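Local coordinates for putative fumarylacetoacetate hydrolase family protein (Yersinia pestis, PDB 3S52) that is of unconfirmed function but belongs to the fumarylacetoacetate hydrolase family by its C-terminal-type domain, built around a mixed beta sheet, at residues A[72-77]-A[158-163]. Numbering follows the deposited sequence.
Sequences HEIELA and IRQQGN
Q160 reaches from strand 157-163 to H72 and I74 of strand 70-80, joining two sheets of the fumarylacetoacetate hydrolase-type fold: the four-stranded antiparallel sheet, of which strand 157-163 is an outer strand within this chain, and the larger mixed sheet. R159 and Q160 both face L152 on strand 149-154, a classic beta bulge, and both side chains set off toward segment 72-77.

Hydrogen bonding centres on one amide oxygen. Q160 OE1 accepts from H72 ND1 and from the backbone N of I74, both at 3.0 Å, the two donors approaching from opposite faces of the carboxamide plane. The bond to I74 is fairly straight (164°), and OE1 lies nearly in the plane of the imidazole. Glutamine suits the place because its chain, extended beyond CG (chi2 -175°), spans the gap between the strands, and its amide offers an acceptor and a donor together: Q160 NE2 bonds to T194 OG1. Held at both ends, this buried amide has its rotation fixed.

Apolar contacts flank these bonds. I74 CG2 lies 3.9 Å from Q160 CB, while the I74 side chain also meets L150 and V101, so a branched aliphatic residue fits between the sheets. The H72 side chain also touches L152 and I154.

Histidine presents two nitrogens on one flat ring: ND1 serves Q160 and NE2 faces R159. R159, bent at chi2 and chi3, crosses H72 at about a right angle, bringing its guanidinium to the NE2 edge, planes 60° apart. Arginine's long flexible chain lets NH2 hydrogen-bond to P200 O and also lie 3.0 Å from H72 NE2.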
loop_
_atom_site.group_PDB
_atom_site.type_symbol
_atom_site.label_atom_id
_atom_site.label_comp_id
_atom_site.label_asym_id
_atom_site.label_seq_id
_atom_site.Cartn_x
_atom_site.Cartn_y
_atom_site.Cartn_z
ATOM N N HIS A 72 -12.393 2.879 -14.935
ATOM C CA HIS A 72 -12.723 3.908 -13.957
ATOM C C HIS A 72 -13.552 3.313 -12.793
ATOM O O HIS A 72 -14.405 2.449 -13.017
ATOM C CB HIS A 72 -13.496 5.051 -14.633
ATOM C CG HIS A 72 -14.728 4.603 -15.366
ATOM N ND1 HIS A 72 -15.909 4.294 -14.724
ATOM C CD2 HIS A 72 -14.961 4.412 -16.689
ATOM C CE1 HIS A 72 -16.813 3.925 -15.617
ATOM N NE2 HIS A 72 -16.263 3.987 -16.818
ATOM N N GLU A 73 -13.257 3.712 -11.553
ATOM C CA GLU A 73 -14.191 3.451 -10.467
ATOM C C GLU A 73 -14.351 4.708 -9.625
ATOM O O GLU A 73 -13.518 4.974 -8.756
ATOM C CB GLU A 73 -13.647 2.313 -9.590
ATOM C CG GLU A 73 -13.103 1.156 -10.404
ATOM C CD GLU A 73 -12.818 -0.076 -9.561
ATOM O OE1 GLU A 73 -12.517 0.080 -8.355
ATOM O OE2 GLU A 73 -12.903 -1.195 -10.117
ATOM N N ILE A 74 -15.467 5.409 -9.788
ATOM C CA ILE A 74 -15.672 6.668 -9.069
ATOM C C ILE A 74 -16.022 6.355 -7.608
ATOM O O ILE A 74 -16.687 5.352 -7.326
ATOM C CB ILE A 74 -16.764 7.558 -9.736
ATOM C CG1 ILE A 74 -16.762 8.959 -9.125
ATOM C CG2 ILE A 74 -18.137 6.942 -9.583
ATOM C CD1 ILE A 74 -17.801 9.899 -9.736
ATOM N N GLU A 75 -15.533 7.184 -6.686
ATOM C CA GLU A 75 -15.683 6.916 -5.257
ATOM C C GLU A 75 -15.639 8.193 -4.451
ATOM O O GLU A 75 -14.948 9.147 -4.822
ATOM C CB GLU A 75 -14.569 5.959 -4.752
ATOM C CG GLU A 75 -14.370 4.717 -5.640
ATOM C CD GLU A 75 -13.638 3.568 -4.960
ATOM O OE1 GLU A 75 -13.376 3.657 -3.744
ATOM O OE2 GLU A 75 -13.330 2.558 -5.650
ATOM N N LEU A 76 -16.369 8.196 -3.342
ATOM C CA LEU A 76 -16.271 9.269 -2.361
ATOM C C LEU A 76 -14.946 9.115 -1.615
ATOM O O LEU A 76 -14.620 8.017 -1.134
ATOM C CB LEU A 76 -17.447 9.203 -1.372
ATOM C CG LEU A 76 -17.347 10.259 -0.270
ATOM C CD1 LEU A 76 -17.662 11.627 -0.829
ATOM C CD2 LEU A 76 -18.271 9.924 0.905
ATOM N N ALA A 77 -14.164 10.192 -1.554
ATOM C CA ALA A 77 -12.903 10.167 -0.802
ATOM C C ALA A 77 -13.065 10.985 0.480
ATOM O O ALA A 77 -13.668 12.051 0.462
ATOM C CB ALA A 77 -11.755 10.743 -1.648
ATOM N N ILE A 158 -23.489 9.017 -19.507
ATOM C CA ILE A 158 -23.380 8.672 -18.093
ATOM C C ILE A 158 -22.872 7.251 -17.958
ATOM O O ILE A 158 -23.420 6.334 -18.552
ATOM C CB ILE A 158 -24.725 8.724 -17.396
ATOM C CG1 ILE A 158 -25.182 10.171 -17.263
ATOM C CG2 ILE A 158 -24.634 8.039 -16.019
ATOM C CD1 ILE A 158 -26.614 10.299 -16.828
ATOM N N ARG A 159 -21.832 7.082 -17.160
ATOM C CA ARG A 159 -21.166 5.792 -16.963
ATOM C C ARG A 159 -21.446 5.236 -15.567
ATOM O O ARG A 159 -21.773 4.056 -15.406
ATOM C CB ARG A 159 -19.673 5.900 -17.269
ATOM C CG ARG A 159 -19.436 6.229 -18.744
ATOM C CD ARG A 159 -19.622 4.994 -19.598
ATOM N NE ARG A 159 -18.504 4.096 -19.347
ATOM C CZ ARG A 159 -17.396 4.048 -20.084
ATOM N NH1 ARG A 159 -17.268 4.827 -21.162
ATOM N NH2 ARG A 159 -16.424 3.206 -19.743
ATOM N N GLN A 160 -21.185 6.051 -14.554
ATOM C CA GLN A 160 -21.615 5.719 -13.203
ATOM C C GLN A 160 -22.444 6.855 -12.613
ATOM O O GLN A 160 -22.160 8.032 -12.856
ATOM C CB GLN A 160 -20.410 5.418 -12.322
ATOM C CG GLN A 160 -19.474 4.363 -12.899
ATOM C CD GLN A 160 -18.366 4.017 -11.936
ATOM O OE1 GLN A 160 -17.237 4.478 -12.081
ATOM N NE2 GLN A 160 -18.689 3.212 -10.932
ATOM N N GLN A 161 -23.525 6.500 -11.927
ATOM C CA GLN A 161 -24.290 7.470 -11.146
ATOM C C GLN A 161 -24.804 6.763 -9.908
ATOM O O GLN A 161 -25.610 5.843 -10.023
ATOM C CB GLN A 161 -25.460 8.023 -11.990
ATOM C CG GLN A 161 -26.296 9.117 -11.294
ATOM C CD GLN A 161 -27.290 9.806 -12.235
ATOM O OE1 GLN A 161 -26.929 10.227 -13.336
ATOM N NE2 GLN A 161 -28.549 9.916 -11.802
ATOM N N GLY A 162 -24.402 7.215 -8.725
ATOM C CA GLY A 162 -24.750 6.491 -7.523
ATOM C C GLY A 162 -24.846 7.399 -6.318
ATOM O O GLY A 162 -24.709 8.612 -6.435
ATOM N N ASN A 163 -25.108 6.808 -5.162
ATOM C CA ASN A 163 -25.237 7.589 -3.952
ATOM C C ASN A 163 -24.679 6.786 -2.797
ATOM O O ASN A 163 -24.910 5.576 -2.715
ATOM C CB ASN A 163 -26.696 7.971 -3.717
ATOM C CG ASN A 163 -26.864 8.959 -2.580
ATOM O OD1 ASN A 163 -26.807 8.581 -1.408
ATOM N ND2 ASN A 163 -27.077 10.235 -2.916
#